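Local coordinates for Iron(3+)-hydroxamate-binding protein FhuD (Bacillus subtilis subsp. subtilis, PDB 3G9Q) that binds iron(3+)-hydroxamate complexes such as ferrichrome and hands them to the membrane-bound permease of an ABC transporter for iron import, at residues A[20-25]-A[37-42]; A[43-48]-A[250-255]; A[158-163]-A[196-201]; A[209-214]-A[240-245]. All blocks are in the same frame, centred on the assembly; numbering follows the deposited sequence.

Contact 1: residues A[20-25]-A[37-42]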
loop_
_atom_site.group_PDB
_atom_site.type_symbol
_atom_site.label_atom_id
_atom_site.label_comp_id
_atom_site.label_asym_id
_atom_site.label_seq_id
_atom_site.Cartn_x
_atom_site.Cartn_y
_atom_site.Cartn_z
HETATM N N MSE A 20 14.768 5.963 6.085
HETATM C CA MSE A 20 14.044 7.226 6.158
HETATM C C MSE A 20 12.846 7.290 5.202
HETATM O O MSE A 20 12.034 8.220 5.261
HETATM C CB MSE A 20 15.010 8.399 5.940
HETATM C CG MSE A 20 15.771 8.798 7.214
HETATM SE SE MSE A 20 17.468 9.718 6.903
HETATM C CE MSE A 20 16.858 11.565 6.796
ATOM N N ALA A 21 12.726 6.284 4.340
ATOM C CA ALA A 21 11.608 6.196 3.397
ATOM C C ALA A 21 10.574 5.226 3.969
ATOM O O ALA A 21 10.641 4.029 3.711
ATOM C CB ALA A 21 12.102 5.691 2.045
ATOM N N ASP A 22 9.626 5.743 4.744
ATOM C CA ASP A 22 8.582 4.917 5.370
ATOM C C ASP A 22 8.085 3.739 4.532
ATOM O O ASP A 22 7.949 2.628 5.036
ATOM C CB ASP A 22 7.380 5.793 5.736
ATOM C CG ASP A 22 7.119 6.864 4.697
ATOM O OD1 ASP A 22 8.000 7.736 4.536
ATOM O OD2 ASP A 22 6.053 6.840 4.049
ATOM N N GLY A 23 7.811 3.999 3.256
ATOM C CA GLY A 23 7.301 2.973 2.364
ATOM C C GLY A 23 8.156 1.747 2.086
ATOM O O GLY A 23 7.698 0.836 1.384
ATOM N N TYR A 24 9.380 1.706 2.615
ATOM C CA TYR A 24 10.263 0.560 2.399
ATOM C C TYR A 24 10.534 -0.266 3.657
ATOM O O TYR A 24 11.060 -1.382 3.567
ATOM C CB TYR A 24 11.599 1.007 1.776
ATOM C CG TYR A 24 11.441 1.618 0.399
ATOM C CD1 TYR A 24 10.480 1.119 -0.495
ATOM C CD2 TYR A 24 12.229 2.688 -0.013
ATOM C CE1 TYR A 24 10.296 1.669 -1.758
ATOM C CE2 TYR A 24 12.060 3.246 -1.274
ATOM C CZ TYR A 24 11.089 2.735 -2.144
ATOM O OH TYR A 24 10.900 3.300 -3.386
ATOM N N TYR A 25 10.167 0.267 4.825
ATOM C CA TYR A 25 10.383 -0.439 6.095
ATOM C C TYR A 25 9.977 -1.912 6.026
ATOM O O TYR A 25 10.761 -2.792 6.397
ATOM C CB TYR A 25 9.625 0.251 7.239
ATOM C CG TYR A 25 9.678 -0.527 8.527
ATOM C CD1 TYR A 25 10.850 -0.589 9.289
ATOM C CD2 TYR A 25 8.597 -1.277 8.933
ATOM C CE1 TYR A 25 10.936 -1.395 10.430
ATOM C CE2 TYR A 25 8.664 -2.075 10.050
ATOM C CZ TYR A 25 9.831 -2.140 10.803
ATOM O OH TYR A 25 9.857 -2.956 11.925
ATOM N N GLY A 37 15.961 2.352 12.832
ATOM C CA GLY A 37 15.212 3.596 12.795
ATOM C C GLY A 37 14.238 3.660 11.623
ATOM O O GLY A 37 14.514 3.141 10.535
ATOM N N ALA A 38 13.096 4.300 11.845
ATOM C CA ALA A 38 12.079 4.450 10.814
ATOM C C ALA A 38 11.275 5.720 11.087
ATOM O O ALA A 38 11.200 6.175 12.228
ATOM C CB ALA A 38 11.156 3.240 10.805
ATOM N N PRO A 39 10.692 6.329 10.035
ATOM C CA PRO A 39 9.889 7.553 10.189
ATOM C C PRO A 39 8.562 7.291 10.927
ATOM O O PRO A 39 8.211 6.140 11.207
ATOM C CB PRO A 39 9.698 8.021 8.745
ATOM C CG PRO A 39 9.794 6.764 7.958
ATOM C CD PRO A 39 10.922 6.030 8.610
ATOM N N GLU A 40 7.822 8.351 11.235
ATOM C CA GLU A 40 6.566 8.202 11.974
ATOM C C GLU A 40 5.492 7.310 11.375
ATOM O O GLU A 40 4.866 6.519 12.083
ATOM C CB GLU A 40 5.958 9.575 12.282
ATOM C CG GLU A 40 6.209 10.012 13.724
ATOM C CD GLU A 40 5.576 9.072 14.754
ATOM O OE1 GLU A 40 6.080 9.025 15.902
ATOM O OE2 GLU A 40 4.572 8.395 14.417
ATOM N N ASN A 41 5.259 7.441 10.081
ATOM C CA ASN A 41 4.238 6.627 9.434
ATOM C C ASN A 41 4.279 5.186 9.908
ATOM O O ASN A 41 3.252 4.603 10.240
ATOM C CB ASN A 41 4.436 6.682 7.928
ATOM C CG ASN A 41 4.387 8.087 7.412
ATOM O OD1 ASN A 41 3.366 8.760 7.562
ATOM N ND2 ASN A 41 5.491 8.559 6.820
ATOM N N VAL A 42 5.481 4.631 9.950
ATOM C CA VAL A 42 5.691 3.255 10.359
ATOM C C VAL A 42 5.001 2.908 11.681
ATOM O O VAL A 42 4.321 1.885 11.799
ATOM C CB VAL A 42 7.204 2.976 10.434
ATOM C CG1 VAL A 42 7.477 1.555 10.876
ATOM C CG2 VAL A 42 7.820 3.246 9.069
#
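Val42 sets its CG1 methyl over one face of the Tyr25 ring, 3.6 Å from CD2 and displaced from the ring centre toward the rim. The approach is a CH-pi contact, with CG1 3.9 Å from the ring centroid, and the two side chains cross at about a right angle. Tyr25 has CG anti to its backbone N, beside the carbonyl carbon (chi1 173°), on the side of residues 37-42. Ala38 CB meets the same ring obliquely, 4.1 Å from CD1. The two segments follow neighbouring parallel strands, 17-19 and 35-37, joined by helix 25-31 in a beta-alpha-beta unit at one margin of the four-stranded parallel sheet. Beyond this aromatic end, Pro39 CG lies 3.4 Å from Asp22 CB, the two side chains again crossing at about a right angle. The Asn41 side chain crosses that of Asp22 obliquely. Its ND2 lies 3.3 Å from Asp22 OD2, but amide and carboxylate planes are 49° apart and the angle is too poor for a hydrogen bond. No hydrogen bond links the two segments. Farther out, the Tyr25 ring meets Tyr48 edge-to-face, while Phe252 packs on the Asp22 side chain.

Contact 2: residues A[43-48]-A[250-255]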
loop_
_atom_site.group_PDB
_atom_site.type_symbol
_atom_site.label_atom_id
_atom_site.label_comp_id
_atom_site.label_asym_id
_atom_site.label_seq_id
_atom_site.Cartn_x
_atom_site.Cartn_y
_atom_site.Cartn_z
ATOM N N PHE A 43 5.154 3.777 12.669
ATOM C CA PHE A 43 4.550 3.555 13.976
ATOM C C PHE A 43 3.072 3.921 13.991
ATOM O O PHE A 43 2.487 4.117 15.054
ATOM C CB PHE A 43 5.299 4.362 15.036
ATOM C CG PHE A 43 6.757 4.059 15.085
ATOM C CD1 PHE A 43 7.606 4.511 14.081
ATOM C CD2 PHE A 43 7.277 3.264 16.095
ATOM C CE1 PHE A 43 8.945 4.171 14.083
ATOM C CE2 PHE A 43 8.616 2.917 16.107
ATOM C CZ PHE A 43 9.453 3.369 15.100
ATOM N N LYS A 44 2.468 4.022 12.812
ATOM C CA LYS A 44 1.048 4.337 12.728
ATOM C C LYS A 44 0.313 3.335 11.856
ATOM O O LYS A 44 -0.898 3.149 11.995
ATOM C CB LYS A 44 0.829 5.748 12.180
ATOM C CG LYS A 44 1.057 6.858 13.190
ATOM C CD LYS A 44 0.504 8.169 12.654
ATOM C CE LYS A 44 0.732 9.305 13.637
ATOM N NZ LYS A 44 2.191 9.471 13.939
ATOM N N ASN A 45 1.058 2.687 10.965
ATOM C CA ASN A 45 0.489 1.695 10.055
ATOM C C ASN A 45 -0.035 0.499 10.853
ATOM O O ASN A 45 0.695 -0.110 11.614
ATOM C CB ASN A 45 1.550 1.247 9.062
ATOM C CG ASN A 45 0.999 0.335 7.999
ATOM O OD1 ASN A 45 -0.210 0.103 7.918
ATOM N ND2 ASN A 45 1.884 -0.189 7.165
ATOM N N PRO A 46 -1.316 0.152 10.691
ATOM C CA PRO A 46 -1.864 -0.977 11.437
ATOM C C PRO A 46 -1.198 -2.299 11.112
ATOM O O PRO A 46 -1.269 -3.244 11.898
ATOM C CB PRO A 46 -3.335 -0.963 11.049
ATOM C CG PRO A 46 -3.298 -0.424 9.649
ATOM C CD PRO A 46 -2.334 0.725 9.800
ATOM N N TYR A 47 -0.542 -2.388 9.966
ATOM C CA TYR A 47 0.097 -3.648 9.634
ATOM C C TYR A 47 1.504 -3.736 10.242
ATOM O O TYR A 47 2.140 -4.796 10.241
ATOM C CB TYR A 47 0.110 -3.846 8.107
ATOM C CG TYR A 47 -1.275 -3.885 7.490
ATOM C CD1 TYR A 47 -1.576 -3.128 6.354
ATOM C CD2 TYR A 47 -2.303 -4.645 8.068
ATOM C CE1 TYR A 47 -2.857 -3.118 5.808
ATOM C CE2 TYR A 47 -3.596 -4.642 7.529
ATOM C CZ TYR A 47 -3.863 -3.868 6.398
ATOM O OH TYR A 47 -5.140 -3.822 5.867
ATOM N N TYR A 48 1.972 -2.616 10.789
ATOM C CA TYR A 48 3.295 -2.549 11.416
ATOM C C TYR A 48 3.182 -2.607 12.943
ATOM O O TYR A 48 3.274 -3.682 13.541
ATOM C CB TYR A 48 4.021 -1.251 11.025
ATOM C CG TYR A 48 4.516 -1.143 9.588
ATOM C CD1 TYR A 48 4.903 0.098 9.073
ATOM C CD2 TYR A 48 4.632 -2.264 8.756
ATOM C CE1 TYR A 48 5.392 0.235 7.781
ATOM C CE2 TYR A 48 5.127 -2.133 7.441
ATOM C CZ TYR A 48 5.507 -0.875 6.970
ATOM O OH TYR A 48 6.030 -0.706 5.709
ATOM N N PHE A 250 -3.633 1.337 3.669
ATOM C CA PHE A 250 -3.460 1.255 2.219
ATOM C C PHE A 250 -2.523 2.304 1.619
ATOM O O PHE A 250 -2.432 2.473 0.397
ATOM C CB PHE A 250 -4.824 1.316 1.546
ATOM C CG PHE A 250 -5.608 0.057 1.692
ATOM C CD1 PHE A 250 -5.687 -0.849 0.639
ATOM C CD2 PHE A 250 -6.239 -0.244 2.900
ATOM C CE1 PHE A 250 -6.387 -2.044 0.787
ATOM C CE2 PHE A 250 -6.942 -1.430 3.073
ATOM C CZ PHE A 250 -7.021 -2.339 2.017
ATOM N N TYR A 251 -1.824 2.984 2.519
ATOM C CA TYR A 251 -0.858 4.013 2.206
ATOM C C TYR A 251 0.395 3.376 1.616
ATOM O O TYR A 251 1.009 3.941 0.721
ATOM C CB TYR A 251 -0.502 4.745 3.493
ATOM C CG TYR A 251 0.019 6.139 3.296
ATOM C CD1 TYR A 251 1.293 6.369 2.762
ATOM C CD2 TYR A 251 -0.769 7.240 3.639
ATOM C CE1 TYR A 251 1.768 7.670 2.579
ATOM C CE2 TYR A 251 -0.310 8.535 3.459
ATOM C CZ TYR A 251 0.954 8.745 2.932
ATOM O OH TYR A 251 1.380 10.037 2.767
ATOM N N PHE A 252 0.774 2.200 2.117
ATOM C CA PHE A 252 1.971 1.517 1.621
ATOM C C PHE A 252 1.657 0.300 0.765
ATOM O O PHE A 252 0.530 -0.185 0.752
ATOM C CB PHE A 252 2.868 1.057 2.778
ATOM C CG PHE A 252 2.999 2.059 3.890
ATOM C CD1 PHE A 252 2.093 2.061 4.942
ATOM C CD2 PHE A 252 4.026 3.008 3.884
ATOM C CE1 PHE A 252 2.206 2.990 5.971
ATOM C CE2 PHE A 252 4.145 3.944 4.913
ATOM C CZ PHE A 252 3.237 3.935 5.955
ATOM N N THR A 253 2.675 -0.198 0.068
ATOM C CA THR A 253 2.537 -1.369 -0.788
ATOM C C THR A 253 3.735 -2.298 -0.612
ATOM O O THR A 253 4.177 -2.937 -1.561
ATOM C CB THR A 253 2.444 -0.988 -2.299
ATOM O OG1 THR A 253 3.629 -0.276 -2.696
ATOM C CG2 THR A 253 1.213 -0.124 -2.571
ATOM N N ASP A 254 4.272 -2.360 0.600
ATOM C CA ASP A 254 5.406 -3.234 0.882
ATOM C C ASP A 254 4.827 -4.630 1.148
ATOM O O ASP A 254 3.627 -4.769 1.373
ATOM C CB ASP A 254 6.159 -2.726 2.108
ATOM C CG ASP A 254 5.239 -2.520 3.299
ATOM O OD1 ASP A 254 4.448 -1.548 3.279
ATOM O OD2 ASP A 254 5.297 -3.344 4.239
ATOM N N PRO A 255 5.672 -5.676 1.143
ATOM C CA PRO A 255 5.276 -7.079 1.368
ATOM C C PRO A 255 4.359 -7.338 2.572
ATOM O O PRO A 255 3.427 -8.154 2.501
ATOM C CB PRO A 255 6.613 -7.800 1.499
ATOM C CG PRO A 255 7.509 -7.003 0.598
ATOM C CD PRO A 255 7.129 -5.570 0.945
#
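Tyr48 OH reaches the carboxylate of Asp254 tip to tip, lying 3.0 Å from OD1 and 3.1 Å from OD2, and it also accepts a hydrogen bond from Gly26 N. Ring and carboxylate planes stand 45° apart, with OD2 at the ring edge, 3.4 Å from Tyr48 CE2. Asp254 is the N-cap of helix 255-270, and its OD1 is hydrogen-bonded to Ser257 OG, which Asn45 ND2 also engages. Asn45, with CG anti to its backbone N (chi1 -174°), and Phe252 run antiparallel alongside each other, amide and ring planes 30° apart; Asn45 ND2 comes 3.2 Å from Phe252 CD1 obliquely to that ring and lies over the centre of one face of the Tyr48 ring, 3.4 Å above its plane. The Tyr48 and Phe252 rings are themselves oblique, their centroids 5.6 Å apart. At the other end, Tyr47 OH approaches Phe250 CE2 at 4.1 Å. The contact joins the loop after strand 35-37 in the N-terminal lobe to the approach to the last helix. With the helix N-terminus and the Ser257 hydroxyl beside it, the buried Asp254 carboxylate is plausibly stabilised in its charged form.

Contact 3: residues A[158-163]-A[196-201]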
loop_
_atom_site.group_PDB
_atom_site.type_symbol
_atom_site.label_atom_id
_atom_site.label_comp_id
_atom_site.label_asym_id
_atom_site.label_seq_id
_atom_site.Cartn_x
_atom_site.Cartn_y
_atom_site.Cartn_z
ATOM N N ILE A 158 -14.022 13.553 -4.795
ATOM C CA ILE A 158 -14.049 12.112 -4.563
ATOM C C ILE A 158 -13.126 11.462 -5.592
ATOM O O ILE A 158 -13.259 11.693 -6.802
ATOM C CB ILE A 158 -15.471 11.541 -4.730
ATOM C CG1 ILE A 158 -16.404 12.161 -3.691
ATOM C CG2 ILE A 158 -15.447 10.033 -4.586
ATOM C CD1 ILE A 158 -17.894 11.971 -3.967
ATOM N N TYR A 159 -12.180 10.662 -5.110
ATOM C CA TYR A 159 -11.232 9.997 -6.001
ATOM C C TYR A 159 -11.641 8.534 -6.263
ATOM O O TYR A 159 -11.872 7.781 -5.325
ATOM C CB TYR A 159 -9.806 10.060 -5.399
ATOM C CG TYR A 159 -9.390 11.426 -4.850
ATOM C CD1 TYR A 159 -9.273 11.642 -3.465
ATOM C CD2 TYR A 159 -9.117 12.503 -5.706
ATOM C CE1 TYR A 159 -8.890 12.899 -2.942
ATOM C CE2 TYR A 159 -8.736 13.765 -5.194
ATOM C CZ TYR A 159 -8.626 13.953 -3.812
ATOM O OH TYR A 159 -8.260 15.183 -3.302
ATOM N N VAL A 160 -11.776 8.158 -7.534
ATOM C CA VAL A 160 -12.110 6.780 -7.903
ATOM C C VAL A 160 -10.816 6.199 -8.438
ATOM O O VAL A 160 -10.389 6.536 -9.540
ATOM C CB VAL A 160 -13.222 6.699 -8.998
ATOM C CG1 VAL A 160 -12.940 7.700 -10.099
ATOM C CG2 VAL A 160 -13.296 5.299 -9.578
ATOM N N PHE A 161 -10.182 5.337 -7.647
ATOM C CA PHE A 161 -8.903 4.757 -8.040
ATOM C C PHE A 161 -8.970 3.621 -9.032
ATOM O O PHE A 161 -9.978 2.938 -9.151
ATOM C CB PHE A 161 -8.135 4.301 -6.808
ATOM C CG PHE A 161 -7.880 5.403 -5.833
ATOM C CD1 PHE A 161 -8.718 5.587 -4.738
ATOM C CD2 PHE A 161 -6.844 6.306 -6.046
ATOM C CE1 PHE A 161 -8.529 6.661 -3.866
ATOM C CE2 PHE A 161 -6.647 7.378 -5.187
ATOM C CZ PHE A 161 -7.491 7.560 -4.092
ATOM N N GLY A 162 -7.882 3.449 -9.768
ATOM C CA GLY A 162 -7.799 2.379 -10.740
ATOM C C GLY A 162 -6.840 1.334 -10.201
ATOM O O GLY A 162 -6.843 1.043 -9.009
ATOM N N LYS A 163 -6.003 0.782 -11.068
ATOM C CA LYS A 163 -5.069 -0.238 -10.646
ATOM C C LYS A 163 -3.653 0.269 -10.440
ATOM O O LYS A 163 -2.831 -0.398 -9.811
ATOM C CB LYS A 163 -5.052 -1.394 -11.655
ATOM C CG LYS A 163 -4.518 -1.054 -13.037
ATOM C CD LYS A 163 -4.575 -2.279 -13.949
ATOM C CE LYS A 163 -3.984 -1.974 -15.327
ATOM N NZ LYS A 163 -3.915 -3.173 -16.219
ATOM N N THR A 196 -9.271 9.254 -10.940
ATOM C CA THR A 196 -10.151 10.277 -11.509
ATOM C C THR A 196 -10.915 10.943 -10.380
ATOM O O THR A 196 -11.548 10.266 -9.561
ATOM C CB THR A 196 -11.225 9.677 -12.474
ATOM O OG1 THR A 196 -10.593 8.920 -13.513
ATOM C CG2 THR A 196 -12.062 10.783 -13.106
ATOM N N SER A 197 -10.852 12.268 -10.330
ATOM C CA SER A 197 -11.581 13.005 -9.309
ATOM C C SER A 197 -12.918 13.353 -9.942
ATOM O O SER A 197 -12.961 13.982 -10.998
ATOM C CB SER A 197 -10.835 14.278 -8.914
ATOM O OG SER A 197 -11.529 14.925 -7.856
ATOM N N ILE A 198 -14.005 12.925 -9.306
ATOM C CA ILE A 198 -15.340 13.183 -9.830
ATOM C C ILE A 198 -16.214 13.944 -8.842
ATOM O O ILE A 198 -15.837 14.151 -7.687
ATOM C CB ILE A 198 -16.070 11.862 -10.223
ATOM C CG1 ILE A 198 -16.686 11.180 -8.989
ATOM C CG2 ILE A 198 -15.109 10.933 -10.924
ATOM C CD1 ILE A 198 -17.713 10.092 -9.298
ATOM N N SER A 199 -17.382 14.366 -9.317
ATOM C CA SER A 199 -18.341 15.089 -8.489
ATOM C C SER A 199 -19.284 14.069 -7.846
ATOM O O SER A 199 -19.404 12.937 -8.324
ATOM C CB SER A 199 -19.146 16.062 -9.349
ATOM O OG SER A 199 -19.928 15.359 -10.298
ATOM N N LEU A 200 -19.956 14.479 -6.773
ATOM C CA LEU A 200 -20.895 13.617 -6.053
ATOM C C LEU A 200 -22.074 13.214 -6.927
ATOM O O LEU A 200 -22.825 12.294 -6.593
ATOM C CB LEU A 200 -21.426 14.336 -4.814
ATOM C CG LEU A 200 -22.344 13.525 -3.905
ATOM C CD1 LEU A 200 -21.611 12.293 -3.417
ATOM C CD2 LEU A 200 -22.785 14.375 -2.732
ATOM N N GLU A 201 -22.236 13.915 -8.043
ATOM C CA GLU A 201 -23.327 13.648 -8.970
ATOM C C GLU A 201 -23.068 12.439 -9.857
ATOM O O GLU A 201 -23.982 11.674 -10.166
ATOM C CB GLU A 201 -23.574 14.877 -9.858
ATOM C CG GLU A 201 -24.565 15.889 -9.271
ATOM C CD GLU A 201 -23.984 16.716 -8.131
ATOM O OE1 GLU A 201 -24.783 17.320 -7.366
ATOM O OE2 GLU A 201 -22.733 16.771 -8.013
#
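The Tyr159 ring passes Ser197 obliquely, CE2 4.0 Å from Ser197 OG. Over one face of the neighbouring Phe161 ring, toward the rim, lies the carbonyl carbon of Tyr159 itself. Tyr159 and Ser197 form a non-hydrogen-bonded antiparallel pair, and both side chains leave the sheet on one side, where the tyrosine ring also meets Trp216 and its OH bonds to Asn154 ND2. Strand 195-198 is one outermost strand of the five-stranded mixed sheet of the C-terminal lobe; it pairs antiparallel with strand 157-161, which joins it to the rest of the sheet. The firm links are Ile198 N to Ile158 O and Val160 N to Thr196 O, both 2.9 Å, the latter nearly straight at 174°. Two flanking bonds, Ile158 N to Ile198 O and Thr196 N to Val160 O, are weak. On the opposite face, Val160 and Thr196 lie side by side and point the same way, Val160 CG1 3.5 Å from Thr196 CB. Val160 CG1 also meets Ile198 CG2 at 4.0 Å, since CG1 sits between the backbone N and carbonyl carbon (chi1 45°). Past the strand end, Ile158 CD1 touches Leu200 CD1 at 3.8 Å, and Leu203 packs against Ile158 and Ile198.

Contact 4: residues A[209-214]-A[240-245]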
loop_
_atom_site.group_PDB
_atom_site.type_symbol
_atom_site.label_atom_id
_atom_site.label_comp_id
_atom_site.label_asym_id
_atom_site.label_seq_id
_atom_site.Cartn_x
_atom_site.Cartn_y
_atom_site.Cartn_z
ATOM N N ASP A 209 -20.781 -2.902 -7.807
ATOM C CA ASP A 209 -21.529 -3.829 -6.949
ATOM C C ASP A 209 -20.951 -3.845 -5.540
ATOM O O ASP A 209 -21.689 -3.915 -4.558
ATOM C CB ASP A 209 -21.467 -5.233 -7.563
ATOM C CG ASP A 209 -22.121 -5.296 -8.944
ATOM O OD1 ASP A 209 -23.366 -5.285 -9.005
ATOM O OD2 ASP A 209 -21.404 -5.336 -9.964
ATOM N N TYR A 210 -19.623 -3.797 -5.457
ATOM C CA TYR A 210 -18.929 -3.760 -4.171
ATOM C C TYR A 210 -18.031 -2.534 -4.135
ATOM O O TYR A 210 -17.423 -2.174 -5.140
ATOM C CB TYR A 210 -18.087 -5.018 -3.945
ATOM C CG TYR A 210 -18.897 -6.284 -3.873
ATOM C CD1 TYR A 210 -19.348 -6.911 -5.041
ATOM C CD2 TYR A 210 -19.231 -6.852 -2.639
ATOM C CE1 TYR A 210 -20.108 -8.071 -4.991
ATOM C CE2 TYR A 210 -19.993 -8.016 -2.574
ATOM C CZ TYR A 210 -20.430 -8.621 -3.755
ATOM O OH TYR A 210 -21.189 -9.780 -3.708
ATOM N N ILE A 211 -17.948 -1.899 -2.972
ATOM C CA ILE A 211 -17.134 -0.707 -2.836
ATOM C C ILE A 211 -16.270 -0.655 -1.592
ATOM O O ILE A 211 -16.704 -1.005 -0.501
ATOM C CB ILE A 211 -18.001 0.551 -2.828
ATOM C CG1 ILE A 211 -18.997 0.511 -3.994
ATOM C CG2 ILE A 211 -17.099 1.779 -2.919
ATOM C CD1 ILE A 211 -18.510 0.415 -5.406
ATOM N N PHE A 212 -15.034 -0.220 -1.766
ATOM C CA PHE A 212 -14.117 -0.068 -0.648
ATOM C C PHE A 212 -13.930 1.435 -0.508
ATOM O O PHE A 212 -13.102 2.017 -1.197
ATOM C CB PHE A 212 -12.769 -0.723 -0.964
ATOM C CG PHE A 212 -12.747 -2.201 -0.757
ATOM C CD1 PHE A 212 -12.915 -3.070 -1.819
ATOM C CD2 PHE A 212 -12.589 -2.726 0.516
ATOM C CE1 PHE A 212 -12.929 -4.441 -1.611
ATOM C CE2 PHE A 212 -12.602 -4.090 0.725
ATOM C CZ PHE A 212 -12.773 -4.951 -0.338
ATOM N N ALA A 213 -14.693 2.075 0.361
ATOM C CA ALA A 213 -14.549 3.515 0.489
ATOM C C ALA A 213 -14.014 3.957 1.832
ATOM O O ALA A 213 -14.132 3.249 2.837
ATOM C CB ALA A 213 -15.870 4.203 0.213
ATOM N N GLY A 214 -13.422 5.145 1.841
ATOM C CA GLY A 214 -12.886 5.681 3.071
ATOM C C GLY A 214 -12.293 7.049 2.842
ATOM O O GLY A 214 -12.214 7.511 1.700
ATOM N N GLY A 240 -25.377 -3.525 1.459
ATOM C CA GLY A 240 -24.341 -3.672 2.475
ATOM C C GLY A 240 -23.011 -4.214 1.968
ATOM O O GLY A 240 -22.335 -4.947 2.683
ATOM N N HIS A 241 -22.647 -3.848 0.738
ATOM C CA HIS A 241 -21.401 -4.278 0.103
ATOM C C HIS A 241 -20.346 -3.171 0.042
ATOM O O HIS A 241 -19.611 -3.049 -0.945
ATOM C CB HIS A 241 -21.658 -4.771 -1.321
ATOM C CG HIS A 241 -22.509 -5.996 -1.394
ATOM N ND1 HIS A 241 -22.586 -6.910 -0.365
ATOM C CD2 HIS A 241 -23.275 -6.489 -2.396
ATOM C CE1 HIS A 241 -23.362 -7.915 -0.732
ATOM N NE2 HIS A 241 -23.792 -7.683 -1.959
ATOM N N VAL A 242 -20.309 -2.344 1.080
ATOM C CA VAL A 242 -19.327 -1.282 1.178
ATOM C C VAL A 242 -18.514 -1.574 2.420
ATOM O O VAL A 242 -19.063 -1.853 3.491
ATOM C CB VAL A 242 -19.964 0.116 1.297
ATOM C CG1 VAL A 242 -20.418 0.589 -0.070
ATOM C CG2 VAL A 242 -21.130 0.081 2.262
ATOM N N TYR A 243 -17.198 -1.518 2.263
ATOM C CA TYR A 243 -16.282 -1.806 3.349
ATOM C C TYR A 243 -15.376 -0.619 3.639
ATOM O O TYR A 243 -14.805 -0.029 2.729
ATOM C CB TYR A 243 -15.471 -3.029 2.962
ATOM C CG TYR A 243 -16.333 -4.065 2.277
ATOM C CD1 TYR A 243 -17.349 -4.732 2.972
ATOM C CD2 TYR A 243 -16.158 -4.353 0.932
ATOM C CE1 TYR A 243 -18.165 -5.659 2.343
ATOM C CE2 TYR A 243 -16.959 -5.272 0.290
ATOM C CZ TYR A 243 -17.959 -5.928 0.995
ATOM O OH TYR A 243 -18.711 -6.879 0.341
ATOM N N LYS A 244 -15.270 -0.282 4.921
ATOM C CA LYS A 244 -14.464 0.829 5.410
ATOM C C LYS A 244 -12.991 0.561 5.181
ATOM O O LYS A 244 -12.416 -0.369 5.751
ATOM C CB LYS A 244 -14.720 1.039 6.904
ATOM C CG LYS A 244 -16.059 1.693 7.264
ATOM C CD LYS A 244 -15.949 3.214 7.279
ATOM C CE LYS A 244 -15.021 3.714 8.394
ATOM N NZ LYS A 244 -14.730 5.186 8.289
HETATM N N MSE A 245 -12.385 1.397 4.346
HETATM C CA MSE A 245 -10.981 1.268 4.010
HETATM C C MSE A 245 -10.154 2.215 4.865
HETATM O O MSE A 245 -10.433 3.405 4.927
HETATM C CB MSE A 245 -10.798 1.579 2.524
HETATM C CG MSE A 245 -9.369 1.474 2.036
HETATM SE SE MSE A 245 -9.194 1.816 0.124
HETATM C CE MSE A 245 -9.281 -0.010 -0.526
#
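The rings of Tyr210 and His241 form an offset stack, centroids 4.2 Å apart and planes 20° from parallel, with Tyr210 CE2 over the centre of the imidazole. They lie at the start of two parallel strands, 210-215 and 242-244, linked by a beta-alpha-beta crossover through helices 229-232 and 235-238, at one margin of the mixed sheet of the C-terminal lobe. Tyr243 meets the edge of the Tyr210 ring with its hydroxyl end. On the same side of the sheet, Tyr243 CD2 lies over one face of Phe212 toward the rim, 3.6 Å from CE2, the planes 51° apart. On the other side, Ile211 CB packs on Val242 CG1 at 3.7 Å. The backbone that holds these side chains in register is bonded by Ile211 N to His241 O and Tyr243 N to Ile211 O, both 2.9 Å, then Met245 N to Ala213 O at 3.0 Å. Farther out, helix 255-270 covers the aromatic face through Phe264, Ser268 and Leu269, whereas Ala236 backs Ile211 and Val242. Gly240, with positive phi, closes the preceding helix in a Schellman motif. The Met245 chain, a selenomethionine, bends at chi3 (-94°) and sets CE 3.6 Å from Phe212 CB.

From the N terminus, contact 1 closes first, a short loop that holds helix 25-31 and strand 35-37 within the N-terminal lobe. Contact 2 opens directly after it, at residue 43, and closes only at residues 250-255, so its long loop takes in the whole C-terminal sheet. Contacts 3 and 4 are both nested in that loop and follow one another in series without crossing. They fasten opposite outermost strands of the same five-stranded sheet, their centres about 14 Å apart. Contact 2 touches both lobes: Phe252 packs on Asn41 of contact 1, and Phe250 CD2 lies 3.7 Å from Met245 CG of contact 4.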